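PDB 4FT6: probable porin from Pseudomonas aeruginosa, which probably forms a beta-barrel channel of the OprD porin family that lets small solutes cross the outer membrane. Local coordinates for residues L159-S164 / Y281-S286; A252-F257 / G269-Y274; D277-I282 / N297-G302; N291-R296 / M325-S330. All coordinates share one frame; numbering follows the deposited sequence.

From the N terminus, the first segment reached is 159-164, the end of strand 149-160 and the turn after it; interaction 1 closes a long excursion when 281-286 comes back to it. Nested inside is interaction 2, which builds barrel wall from the hairpin of strands 249-261 and 264-274. The loop after the hairpin carries the rest. Interaction 3 starts where interaction 1 ends, sharing Y281 and I282, and folds this loop on itself by drawing 277-282 against 297-302. Interaction 4 crosses interaction 3, because 291-296 lies within the loop that interaction 3 closes but reaches on to strand 322-334. Interactions 1 and 4 thus tie the loop to the 159-164 region and to that strand. Q271 of the hairpin meets both N291 and N297.

Interaction 1: residues L159-S164 / Y281-S286; sequences LSQRNS and YIAGTS
I282 meets L159 through its branch methyl, CG2 lying 3.9 Å from L159 CD2. The two side chains run antiparallel alongside one another, a fitting touch for two buried aliphatics. A283 comes next, and its carbonyl does more than its small methyl: Q161 NE2 donates to A283 O at 3.2 Å, with an N-H...O angle of 164°. The oxygen lies close to the plane of the Q161 amide, but the donor stands well above the plane of the A283 carbonyl. L159 CD2 rests against the same oxygen. Residues I282 to T285 make a type II beta turn in the long loop between strands 264-274 and 304-313, consistent with the inward-folded loops that narrow OprD-family channels. G284 takes the third place of this turn with a positive phi of 85°, easily reached without a side chain, and G284 CA lies 3.7 Å from Q161 OE1. That oxygen accepts from Q134 NE2 and from a water at 2.8 Å, which also accepts from R162 N and donates weakly to G284 O. T285 N closes the turn on I282 O at 3.0 Å, and T285 OG1 is bonded to L125 O.

Interaction 2: residues A252-F257 / G269-Y274; sequences ALTGFF and GYQRMY
L253 and Y274 lie side by side and point the same way, although they sit on different strands of the hairpin. CB of L253 meets the edge of the tyrosine ring close to its plane, 4.0 Å from Y274 CE1. In L253, chi1 of 173° sets CG anti to the backbone N; farther out, CD2 comes to 3.8 Å from Y274 OH. R272 CG lies over one face of the ring, toward its rim, and Y274 CE2 in turn stands over the rim of the R272 guanidinium; the ring also makes a cation-pi contact with R251. On the other side of the sheet A252, too small to reach far, is met by the sulphur of M273: the methionine bends at chi2 and chi3, and its SD lies 3.8 Å from A252 CB. Q271 instead runs out extended, its CG lying 3.5 Å from L253 O before the amide leaves for N291 N and N297 O, while T254 OG1 accepts from V290 N. G269 lets F256 CB sit 3.9 Å from its CA. Beneath all this runs the antiparallel pairing of a beta hairpin, in which L253 and R272 exchange two hydrogen bonds of 2.9 Å (L253 N to R272 O and R272 N to L253 O), and G255 and Y270 exchange two more. The hairpin thus satisfies the backbone of its hydrogen-bonded pairs, A252, T254, F256 and G269 turn to the flanking strands, and the polar ends of T254 and Q271 bond to the following loop.

Interaction 3: residues D277-I282 / N297-G302; sequences DGMLYI and NFTSAG
Y281 and N297 reach toward each other tip to tip, with ring and amide planes 69° apart. The tyrosine leaves the backbone with CB directed at 297-302, and chi1 of 51° sets CG between the backbone N and the carbonyl carbon. Farther out, the ring edge at CD1 lies 3.9 Å from M279 C of its own segment. CE1 has T299 OG1 near the ring plane at 4.4 Å, and CZ is 3.6 Å from N297 ND2. At the tip, OH accepts a hydrogen bond of 3.0 Å from N297 ND2, a bent one with an N-H...O angle of 138°. An asparagine suits this place because its amide works at both ends: OD1 accepts from T299 OG1 at 2.8 Å, so the two bonds together fix the rotation of the flat group. T299 in turn offers three kinds of contact. Its CB packs 3.5 Å from M279 CB, its hydroxyl holds N297, and its carbonyl takes M279 N at 3.1 Å as well as a CA-H...O contact from G278. G278, with no side chain, brings its CA close to that carbonyl, and the small methyl of A301 fits alongside G278 N. A water joins D277 O to G302 N. Neither segment is regular strand; both belong to the loop between strands 264-274 and 304-313. M279 and T299 lean on M273 of the first of these, M279 also reaches F235 of strand 226-239, and D277 is fastened by E249 N and a salt bridge to R175.

Interaction 4: residues N291-R296 / M325-S330; sequences NDIQVR and MARYAS
I293 lies across the guanidinium of R327, with CG2 over the centre of one face, 3.5 Å above the plane. On the opposite face M325 CE stands offset toward the rim, so the flat cation is held between two methyl groups. The side chains of I293 and R327 point opposite ways as they pass; the arginine, extended from CG to NE, carries its head group beneath CB and CG2 of the isoleucine. A beta-branched residue suits this spot because its branches divide: CG2 covers the cation, while CG1, placed between the backbone N and the carbonyl carbon (chi1 62°), leads to CD1, which rests 3.6 Å from A329 CB. That methyl also meets N291 OD1 at 3.8 Å, and the asparagine amide is itself held by S305 OG and Q307 NE2. No hydrogen bond joins the two segments directly. D348 links them instead: its carboxylate, in a salt bridge with R327 NE through OD2, probably offsets the arginine's charge, and the same oxygen also accepts from Q294 N. Here a loop lies buried against strand 322-334 of the barrel wall, an arrangement consistent with the loops folded into the channels of the OprD porin family.

Interaction 1: residues L159-S164 / Y281-S286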
loop_
_atom_site.group_PDB
_atom_site.type_symbol
_atom_site.label_atom_id
_atom_site.label_comp_id
_atom_site.label_asym_id
_atom_site.label_seq_id
_atom_site.Cartn_x
_atom_site.Cartn_y
_atom_site.Cartn_z
ATOM N N LEU A 159 -3.051 14.800 -1.836
ATOM C CA LEU A 159 -2.529 13.570 -2.409
ATOM C C LEU A 159 -2.707 13.582 -3.922
ATOM O O LEU A 159 -3.492 14.367 -4.456
ATOM C CB LEU A 159 -3.238 12.356 -1.808
ATOM C CG LEU A 159 -4.763 12.237 -1.967
ATOM C CD1 LEU A 159 -5.208 11.793 -3.369
ATOM C CD2 LEU A 159 -5.313 11.262 -0.921
ATOM N N SER A 160 -1.999 12.694 -4.605
ATOM C CA SER A 160 -2.257 12.438 -6.014
ATOM C C SER A 160 -2.485 10.941 -6.171
ATOM O O SER A 160 -1.592 10.139 -5.862
ATOM C CB SER A 160 -1.075 12.879 -6.884
ATOM O OG SER A 160 -1.328 12.583 -8.254
ATOM N N GLN A 161 -3.676 10.557 -6.626
ATOM C CA GLN A 161 -3.994 9.134 -6.779
ATOM C C GLN A 161 -3.132 8.459 -7.850
ATOM O O GLN A 161 -2.554 9.124 -8.723
ATOM C CB GLN A 161 -5.490 8.924 -7.082
ATOM C CG GLN A 161 -6.459 9.501 -6.038
ATOM C CD GLN A 161 -6.362 8.814 -4.654
ATOM O OE1 GLN A 161 -5.438 8.034 -4.382
ATOM N NE2 GLN A 161 -7.323 9.119 -3.778
ATOM N N ARG A 162 -3.055 7.135 -7.772
ATOM C CA ARG A 162 -2.193 6.358 -8.657
ATOM C C ARG A 162 -2.475 6.567 -10.152
ATOM O O ARG A 162 -1.550 6.522 -10.974
ATOM C CB ARG A 162 -2.317 4.884 -8.302
ATOM C CG ARG A 162 -3.724 4.345 -8.494
ATOM C CD ARG A 162 -3.908 3.114 -7.697
ATOM N NE ARG A 162 -5.275 2.631 -7.779
ATOM C CZ ARG A 162 -5.671 1.477 -7.266
ATOM N NH1 ARG A 162 -4.787 0.716 -6.653
ATOM N NH2 ARG A 162 -6.931 1.090 -7.386
ATOM N N ASN A 163 -3.741 6.799 -10.499
ATOM C CA ASN A 163 -4.125 6.978 -11.900
ATOM C C ASN A 163 -4.453 8.439 -12.210
ATOM O O ASN A 163 -5.396 8.727 -12.960
ATOM C CB ASN A 163 -5.347 6.125 -12.223
ATOM C CG ASN A 163 -6.527 6.510 -11.373
ATOM O OD1 ASN A 163 -6.338 7.085 -10.295
ATOM N ND2 ASN A 163 -7.747 6.250 -11.857
ATOM N N SER A 164 -3.692 9.368 -11.638
ATOM C CA SER A 164 -3.967 10.782 -11.879
ATOM C C SER A 164 -2.714 11.636 -11.943
ATOM O O SER A 164 -1.789 11.466 -11.144
ATOM C CB SER A 164 -4.888 11.334 -10.788
ATOM O OG SER A 164 -5.201 12.696 -11.035
ATOM N N TYR A 281 -9.727 5.100 6.706
ATOM C CA TYR A 281 -8.381 5.413 6.231
ATOM C C TYR A 281 -8.424 6.439 5.110
ATOM O O TYR A 281 -9.506 6.857 4.659
ATOM C CB TYR A 281 -7.627 4.138 5.807
ATOM C CG TYR A 281 -8.361 3.227 4.833
ATOM C CD1 TYR A 281 -9.417 2.414 5.243
ATOM C CD2 TYR A 281 -7.963 3.138 3.510
ATOM C CE1 TYR A 281 -10.072 1.558 4.333
ATOM C CE2 TYR A 281 -8.603 2.297 2.605
ATOM C CZ TYR A 281 -9.650 1.512 3.013
ATOM O OH TYR A 281 -10.256 0.685 2.094
ATOM N N ILE A 282 -7.257 6.854 4.643
ATOM C CA ILE A 282 -7.261 7.922 3.658
ATOM C C ILE A 282 -7.553 7.396 2.248
ATOM O O ILE A 282 -7.131 6.291 1.874
ATOM C CB ILE A 282 -6.015 8.814 3.810
ATOM C CG1 ILE A 282 -6.251 9.722 5.012
ATOM C CG2 ILE A 282 -5.765 9.664 2.582
ATOM C CD1 ILE A 282 -5.017 10.220 5.567
ATOM N N ALA A 283 -8.347 8.154 1.499
ATOM C CA ALA A 283 -8.826 7.715 0.183
ATOM C C ALA A 283 -7.692 7.177 -0.694
ATOM O O ALA A 283 -6.696 7.869 -0.914
ATOM C CB ALA A 283 -9.543 8.861 -0.534
ATOM N N GLY A 284 -7.842 5.947 -1.184
ATOM C CA GLY A 284 -6.923 5.399 -2.173
ATOM C C GLY A 284 -5.694 4.768 -1.553
ATOM O O GLY A 284 -4.851 4.180 -2.236
ATOM N N THR A 285 -5.591 4.881 -0.240
ATOM C CA THR A 285 -4.394 4.453 0.461
ATOM C C THR A 285 -4.471 2.957 0.757
ATOM O O THR A 285 -5.553 2.356 0.681
ATOM C CB THR A 285 -4.255 5.255 1.769
ATOM O OG1 THR A 285 -2.877 5.430 2.105
ATOM C CG2 THR A 285 -5.005 4.587 2.905
ATOM N N SER A 286 -3.337 2.349 1.089
ATOM C CA SER A 286 -3.326 0.947 1.502
ATOM C C SER A 286 -3.353 0.889 3.033
ATOM O O SER A 286 -3.327 1.929 3.685
ATOM C CB SER A 286 -2.072 0.251 0.970
ATOM O OG SER A 286 -2.410 -0.824 0.117
HETATM O O HOH W 1 -3.958 5.757 -5.124
#

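Interaction 2: residues A252-F257 / G269-Y274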
loop_
_atom_site.group_PDB
_atom_site.type_symbol
_atom_site.label_atom_id
_atom_site.label_comp_id
_atom_site.label_asym_id
_atom_site.label_seq_id
_atom_site.Cartn_x
_atom_site.Cartn_y
_atom_site.Cartn_z
ATOM N N ALA A 252 -10.152 -1.524 14.888
ATOM C CA ALA A 252 -9.830 -2.536 13.887
ATOM C C ALA A 252 -8.614 -3.339 14.317
ATOM O O ALA A 252 -7.519 -2.787 14.459
ATOM C CB ALA A 252 -9.579 -1.883 12.535
ATOM N N LEU A 253 -8.805 -4.642 14.520
ATOM C CA LEU A 253 -7.733 -5.522 14.981
ATOM C C LEU A 253 -7.217 -6.408 13.853
ATOM O O LEU A 253 -7.991 -6.857 12.995
ATOM C CB LEU A 253 -8.236 -6.398 16.130
ATOM C CG LEU A 253 -7.357 -7.520 16.696
ATOM C CD1 LEU A 253 -6.320 -6.993 17.678
ATOM C CD2 LEU A 253 -8.235 -8.555 17.374
ATOM N N THR A 254 -5.911 -6.654 13.861
ATOM C CA THR A 254 -5.267 -7.514 12.879
ATOM C C THR A 254 -4.076 -8.162 13.555
ATOM O O THR A 254 -3.510 -7.607 14.496
ATOM C CB THR A 254 -4.780 -6.725 11.632
ATOM O OG1 THR A 254 -3.959 -7.572 10.817
ATOM C CG2 THR A 254 -3.953 -5.507 12.043
ATOM N N GLY A 255 -3.697 -9.339 13.082
ATOM C CA GLY A 255 -2.549 -10.029 13.632
ATOM C C GLY A 255 -2.293 -11.283 12.825
ATOM O O GLY A 255 -3.198 -11.816 12.180
ATOM N N PHE A 256 -1.060 -11.762 12.835
ATOM C CA PHE A 256 -0.784 -13.029 12.188
ATOM C C PHE A 256 0.362 -13.739 12.871
ATOM O O PHE A 256 1.053 -13.170 13.723
ATOM C CB PHE A 256 -0.429 -12.820 10.721
ATOM C CG PHE A 256 0.863 -12.067 10.511
ATOM C CD1 PHE A 256 2.091 -12.710 10.638
ATOM C CD2 PHE A 256 0.855 -10.718 10.159
ATOM C CE1 PHE A 256 3.286 -12.027 10.453
ATOM C CE2 PHE A 256 2.058 -10.025 9.961
ATOM C CZ PHE A 256 3.273 -10.685 10.111
ATOM N N PHE A 257 0.578 -14.976 12.451
ATOM C CA PHE A 257 1.703 -15.756 12.894
ATOM C C PHE A 257 2.223 -16.467 11.669
ATOM O O PHE A 257 1.441 -16.980 10.861
ATOM C CB PHE A 257 1.271 -16.785 13.926
ATOM C CG PHE A 257 2.285 -17.860 14.150
ATOM C CD1 PHE A 257 3.360 -17.647 14.995
ATOM C CD2 PHE A 257 2.173 -19.086 13.509
ATOM C CE1 PHE A 257 4.300 -18.641 15.203
ATOM C CE2 PHE A 257 3.113 -20.084 13.706
ATOM C CZ PHE A 257 4.175 -19.864 14.556
ATOM N N GLY A 269 -3.714 -15.690 9.786
ATOM C CA GLY A 269 -3.954 -14.307 10.136
ATOM C C GLY A 269 -5.378 -14.166 10.614
ATOM O O GLY A 269 -6.233 -14.965 10.227
ATOM N N TYR A 270 -5.623 -13.168 11.461
ATOM C CA TYR A 270 -6.970 -12.857 11.903
ATOM C C TYR A 270 -7.168 -11.362 11.862
ATOM O O TYR A 270 -6.221 -10.589 12.045
ATOM C CB TYR A 270 -7.230 -13.366 13.321
ATOM C CG TYR A 270 -8.660 -13.169 13.778
ATOM C CD1 TYR A 270 -9.678 -13.992 13.315
ATOM C CD2 TYR A 270 -8.998 -12.162 14.673
ATOM C CE1 TYR A 270 -11.004 -13.818 13.734
ATOM C CE2 TYR A 270 -10.318 -11.989 15.103
ATOM C CZ TYR A 270 -11.315 -12.821 14.628
ATOM O OH TYR A 270 -12.627 -12.663 15.035
ATOM N N GLN A 271 -8.410 -10.955 11.626
ATOM C CA GLN A 271 -8.734 -9.547 11.477
ATOM C C GLN A 271 -10.192 -9.322 11.856
ATOM O O GLN A 271 -11.059 -10.109 11.473
ATOM C CB GLN A 271 -8.489 -9.119 10.033
ATOM C CG GLN A 271 -8.870 -7.697 9.750
ATOM C CD GLN A 271 -8.481 -7.276 8.359
ATOM O OE1 GLN A 271 -7.340 -7.486 7.928
ATOM N NE2 GLN A 271 -9.430 -6.681 7.636
ATOM N N ARG A 272 -10.466 -8.258 12.608
ATOM C CA ARG A 272 -11.839 -7.952 12.999
ATOM C C ARG A 272 -12.134 -6.455 13.103
ATOM O O ARG A 272 -11.334 -5.676 13.628
ATOM C CB ARG A 272 -12.199 -8.659 14.305
ATOM C CG ARG A 272 -13.600 -8.352 14.788
ATOM C CD ARG A 272 -13.971 -9.248 15.925
ATOM N NE ARG A 272 -15.307 -8.991 16.455
ATOM C CZ ARG A 272 -15.894 -9.752 17.377
ATOM N NH1 ARG A 272 -15.264 -10.814 17.862
ATOM N NH2 ARG A 272 -17.115 -9.458 17.806
ATOM N N MET A 273 -13.295 -6.073 12.583
ATOM C CA MET A 273 -13.784 -4.700 12.578
ATOM C C MET A 273 -14.789 -4.538 13.743
ATOM O O MET A 273 -15.776 -5.281 13.829
ATOM C CB MET A 273 -14.516 -4.467 11.253
ATOM C CG MET A 273 -13.898 -3.457 10.274
ATOM S SD MET A 273 -12.101 -3.378 10.159
ATOM C CE MET A 273 -11.719 -4.992 9.490
ATOM N N TYR A 274 -14.548 -3.589 14.644
ATOM C CA TYR A 274 -15.476 -3.339 15.747
ATOM C C TYR A 274 -16.073 -1.944 15.642
ATOM O O TYR A 274 -15.392 -1.002 15.194
ATOM C CB TYR A 274 -14.765 -3.426 17.109
ATOM C CG TYR A 274 -14.017 -4.709 17.408
ATOM C CD1 TYR A 274 -12.729 -4.914 16.928
ATOM C CD2 TYR A 274 -14.578 -5.694 18.207
ATOM C CE1 TYR A 274 -12.030 -6.081 17.214
ATOM C CE2 TYR A 274 -13.880 -6.871 18.505
ATOM C CZ TYR A 274 -12.605 -7.048 18.003
ATOM O OH TYR A 274 -11.890 -8.188 18.268
#

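Interaction 3: residues D277-I282 / N297-G302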
loop_
_atom_site.group_PDB
_atom_site.type_symbol
_atom_site.label_atom_id
_atom_site.label_comp_id
_atom_site.label_asym_id
_atom_site.label_seq_id
_atom_site.Cartn_x
_atom_site.Cartn_y
_atom_site.Cartn_z
ATOM N N ASP A 277 -18.730 1.628 12.539
ATOM C CA ASP A 277 -18.080 1.870 11.256
ATOM C C ASP A 277 -16.983 0.846 11.035
ATOM O O ASP A 277 -16.399 0.332 11.997
ATOM C CB ASP A 277 -17.460 3.270 11.211
ATOM C CG ASP A 277 -18.492 4.371 11.275
ATOM O OD1 ASP A 277 -19.211 4.572 10.267
ATOM O OD2 ASP A 277 -18.569 5.058 12.321
ATOM N N GLY A 278 -16.715 0.544 9.769
ATOM C CA GLY A 278 -15.593 -0.304 9.419
ATOM C C GLY A 278 -14.311 0.518 9.425
ATOM O O GLY A 278 -14.314 1.686 9.841
ATOM N N MET A 279 -13.216 -0.085 8.964
ATOM C CA MET A 279 -11.919 0.592 8.935
ATOM C C MET A 279 -11.979 1.939 8.200
ATOM O O MET A 279 -12.547 2.052 7.114
ATOM C CB MET A 279 -10.874 -0.297 8.278
ATOM C CG MET A 279 -9.553 0.390 8.084
ATOM S SD MET A 279 -8.597 0.354 9.595
ATOM C CE MET A 279 -7.206 1.408 9.145
ATOM N N LEU A 280 -11.401 2.958 8.822
ATOM C CA LEU A 280 -11.384 4.308 8.302
ATOM C C LEU A 280 -9.938 4.649 7.939
ATOM O O LEU A 280 -9.022 4.492 8.749
ATOM C CB LEU A 280 -11.914 5.293 9.350
ATOM C CG LEU A 280 -13.397 5.107 9.691
ATOM C CD1 LEU A 280 -13.774 5.736 11.046
ATOM C CD2 LEU A 280 -14.259 5.689 8.573
ATOM N N TYR A 281 -9.727 5.100 6.706
ATOM C CA TYR A 281 -8.381 5.413 6.231
ATOM C C TYR A 281 -8.424 6.439 5.110
ATOM O O TYR A 281 -9.506 6.857 4.659
ATOM C CB TYR A 281 -7.627 4.138 5.807
ATOM C CG TYR A 281 -8.361 3.227 4.833
ATOM C CD1 TYR A 281 -9.417 2.414 5.243
ATOM C CD2 TYR A 281 -7.963 3.138 3.510
ATOM C CE1 TYR A 281 -10.072 1.558 4.333
ATOM C CE2 TYR A 281 -8.603 2.297 2.605
ATOM C CZ TYR A 281 -9.650 1.512 3.013
ATOM O OH TYR A 281 -10.256 0.685 2.094
ATOM N N ILE A 282 -7.257 6.854 4.643
ATOM C CA ILE A 282 -7.261 7.922 3.658
ATOM C C ILE A 282 -7.553 7.396 2.248
ATOM O O ILE A 282 -7.131 6.291 1.874
ATOM C CB ILE A 282 -6.015 8.814 3.810
ATOM C CG1 ILE A 282 -6.251 9.722 5.012
ATOM C CG2 ILE A 282 -5.765 9.664 2.582
ATOM C CD1 ILE A 282 -5.017 10.220 5.567
ATOM N N ASN A 297 -10.314 -5.923 1.103
ATOM C CA ASN A 297 -9.519 -5.801 2.326
ATOM C C ASN A 297 -10.287 -6.172 3.618
ATOM O O ASN A 297 -9.761 -6.064 4.737
ATOM C CB ASN A 297 -8.851 -4.410 2.419
ATOM C CG ASN A 297 -9.855 -3.300 2.604
ATOM O OD1 ASN A 297 -11.060 -3.547 2.696
ATOM N ND2 ASN A 297 -9.369 -2.072 2.689
ATOM N N PHE A 298 -11.526 -6.620 3.436
ATOM C CA PHE A 298 -12.336 -7.162 4.523
ATOM C C PHE A 298 -12.493 -6.178 5.671
ATOM O O PHE A 298 -12.247 -6.515 6.820
ATOM C CB PHE A 298 -11.740 -8.491 5.005
ATOM C CG PHE A 298 -11.758 -9.574 3.947
ATOM C CD1 PHE A 298 -10.714 -9.699 3.035
ATOM C CD2 PHE A 298 -12.835 -10.448 3.841
ATOM C CE1 PHE A 298 -10.745 -10.699 2.045
ATOM C CE2 PHE A 298 -12.861 -11.444 2.858
ATOM C CZ PHE A 298 -11.822 -11.568 1.960
ATOM N N THR A 299 -12.927 -4.966 5.351
ATOM C CA THR A 299 -12.996 -3.890 6.338
ATOM C C THR A 299 -14.389 -3.303 6.523
ATOM O O THR A 299 -14.529 -2.195 7.064
ATOM C CB THR A 299 -12.044 -2.740 5.987
ATOM O OG1 THR A 299 -12.432 -2.188 4.729
ATOM C CG2 THR A 299 -10.603 -3.219 5.927
ATOM N N SER A 300 -15.406 -4.035 6.068
ATOM C CA SER A 300 -16.792 -3.630 6.279
ATOM C C SER A 300 -17.126 -3.624 7.770
ATOM O O SER A 300 -16.507 -4.355 8.553
ATOM C CB SER A 300 -17.737 -4.589 5.566
ATOM O OG SER A 300 -17.574 -4.476 4.177
ATOM N N ALA A 301 -18.105 -2.808 8.158
ATOM C CA ALA A 301 -18.524 -2.736 9.553
ATOM C C ALA A 301 -18.822 -4.125 10.135
ATOM O O ALA A 301 -19.616 -4.894 9.582
ATOM C CB ALA A 301 -19.737 -1.807 9.713
ATOM N N GLY A 302 -18.161 -4.445 11.243
ATOM C CA GLY A 302 -18.389 -5.697 11.950
ATOM C C GLY A 302 -17.743 -6.913 11.311
ATOM O O GLY A 302 -17.910 -8.036 11.808
HETATM O O HOH W 2 -17.292 -2.317 12.721
#

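Interaction 4: residues N291-R296 / M325-S330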
loop_
_atom_site.group_PDB
_atom_site.type_symbol
_atom_site.label_atom_id
_atom_site.label_comp_id
_atom_site.label_asym_id
_atom_site.label_seq_id
_atom_site.Cartn_x
_atom_site.Cartn_y
_atom_site.Cartn_z
ATOM N N ASN A 291 -5.566 -8.944 6.102
ATOM C CA ASN A 291 -6.452 -9.287 4.993
ATOM C C ASN A 291 -6.625 -8.173 3.979
ATOM O O ASN A 291 -7.629 -8.149 3.263
ATOM C CB ASN A 291 -7.838 -9.690 5.496
ATOM C CG ASN A 291 -7.901 -11.132 5.926
ATOM O OD1 ASN A 291 -7.052 -11.947 5.547
ATOM N ND2 ASN A 291 -8.916 -11.464 6.721
ATOM N N ASP A 292 -5.681 -7.232 3.930
ATOM C CA ASP A 292 -5.718 -6.235 2.867
ATOM C C ASP A 292 -5.047 -6.890 1.673
ATOM O O ASP A 292 -3.833 -6.800 1.496
ATOM C CB ASP A 292 -4.990 -4.948 3.251
ATOM C CG ASP A 292 -5.219 -3.832 2.248
ATOM O OD1 ASP A 292 -5.506 -4.131 1.056
ATOM O OD2 ASP A 292 -5.110 -2.650 2.653
ATOM N N ILE A 293 -5.839 -7.590 0.874
ATOM C CA ILE A 293 -5.265 -8.430 -0.161
ATOM C C ILE A 293 -5.676 -7.953 -1.553
ATOM O O ILE A 293 -6.031 -6.791 -1.722
ATOM C CB ILE A 293 -5.564 -9.937 0.096
ATOM C CG1 ILE A 293 -7.063 -10.196 0.064
ATOM C CG2 ILE A 293 -4.984 -10.373 1.437
ATOM C CD1 ILE A 293 -7.424 -11.574 0.430
ATOM N N GLN A 294 -5.630 -8.839 -2.544
ATOM C CA GLN A 294 -5.610 -8.406 -3.941
ATOM C C GLN A 294 -6.781 -7.516 -4.382
ATOM O O GLN A 294 -6.553 -6.468 -4.968
ATOM C CB GLN A 294 -5.436 -9.605 -4.889
ATOM C CG GLN A 294 -5.033 -9.208 -6.309
ATOM C CD GLN A 294 -4.749 -10.399 -7.193
ATOM O OE1 GLN A 294 -4.339 -11.459 -6.712
ATOM N NE2 GLN A 294 -4.965 -10.236 -8.498
ATOM N N VAL A 295 -8.017 -7.916 -4.094
ATOM C CA VAL A 295 -9.178 -7.165 -4.582
ATOM C C VAL A 295 -10.032 -6.556 -3.468
ATOM O O VAL A 295 -10.719 -5.554 -3.674
ATOM C CB VAL A 295 -10.075 -8.020 -5.529
ATOM C CG1 VAL A 295 -9.397 -9.355 -5.871
ATOM C CG2 VAL A 295 -11.451 -8.241 -4.923
ATOM N N ARG A 296 -9.979 -7.167 -2.294
ATOM C CA ARG A 296 -10.792 -6.748 -1.160
ATOM C C ARG A 296 -9.938 -6.746 0.123
ATOM O O ARG A 296 -8.936 -7.482 0.218
ATOM C CB ARG A 296 -11.984 -7.698 -1.017
ATOM C CG ARG A 296 -13.011 -7.269 -0.003
ATOM C CD ARG A 296 -14.164 -8.230 0.044
ATOM N NE ARG A 296 -14.759 -8.245 1.377
ATOM C CZ ARG A 296 -15.545 -7.284 1.846
ATOM N NH1 ARG A 296 -15.825 -6.231 1.089
ATOM N NH2 ARG A 296 -16.045 -7.370 3.068
ATOM N N MET A 325 3.016 -18.020 -4.125
ATOM C CA MET A 325 2.263 -17.701 -2.923
ATOM C C MET A 325 0.787 -17.966 -3.184
ATOM O O MET A 325 0.274 -17.644 -4.257
ATOM C CB MET A 325 2.482 -16.221 -2.562
ATOM C CG MET A 325 1.834 -15.735 -1.256
ATOM S SD MET A 325 0.046 -15.431 -1.320
ATOM C CE MET A 325 -0.057 -13.977 -2.357
ATOM N N ALA A 326 0.100 -18.546 -2.204
ATOM C CA ALA A 326 -1.349 -18.699 -2.287
ATOM C C ALA A 326 -1.945 -18.363 -0.933
ATOM O O ALA A 326 -1.376 -18.718 0.105
ATOM C CB ALA A 326 -1.731 -20.129 -2.712
ATOM N N ARG A 327 -3.085 -17.681 -0.932
ATOM C CA ARG A 327 -3.774 -17.410 0.321
ATOM C C ARG A 327 -5.294 -17.468 0.189
ATOM O O ARG A 327 -5.863 -17.237 -0.887
ATOM C CB ARG A 327 -3.329 -16.064 0.884
ATOM C CG ARG A 327 -3.442 -14.965 -0.128
ATOM C CD ARG A 327 -2.856 -13.690 0.401
ATOM N NE ARG A 327 -2.879 -12.673 -0.634
ATOM C CZ ARG A 327 -2.242 -11.512 -0.567
ATOM N NH1 ARG A 327 -1.523 -11.204 0.496
ATOM N NH2 ARG A 327 -2.341 -10.663 -1.568
ATOM N N TYR A 328 -5.941 -17.799 1.299
ATOM C CA TYR A 328 -7.386 -17.856 1.352
ATOM C C TYR A 328 -7.864 -16.982 2.508
ATOM O O TYR A 328 -7.402 -17.119 3.645
ATOM C CB TYR A 328 -7.838 -19.302 1.542
ATOM C CG TYR A 328 -9.333 -19.486 1.633
ATOM C CD1 TYR A 328 -10.113 -19.620 0.495
ATOM C CD2 TYR A 328 -9.965 -19.550 2.865
ATOM C CE1 TYR A 328 -11.498 -19.801 0.586
ATOM C CE2 TYR A 328 -11.343 -19.734 2.965
ATOM C CZ TYR A 328 -12.109 -19.861 1.826
ATOM O OH TYR A 328 -13.479 -20.044 1.940
ATOM N N ALA A 329 -8.789 -16.077 2.205
ATOM C CA ALA A 329 -9.319 -15.141 3.188
ATOM C C ALA A 329 -10.836 -15.328 3.266
ATOM O O ALA A 329 -11.513 -15.395 2.233
ATOM C CB ALA A 329 -8.981 -13.726 2.788
ATOM N N SER A 330 -11.374 -15.419 4.478
ATOM C CA SER A 330 -12.802 -15.694 4.649
ATOM C C SER A 330 -13.413 -14.719 5.645
ATOM O O SER A 330 -12.853 -14.511 6.717
ATOM C CB SER A 330 -13.006 -17.133 5.132
ATOM O OG SER A 330 -14.383 -17.421 5.277
#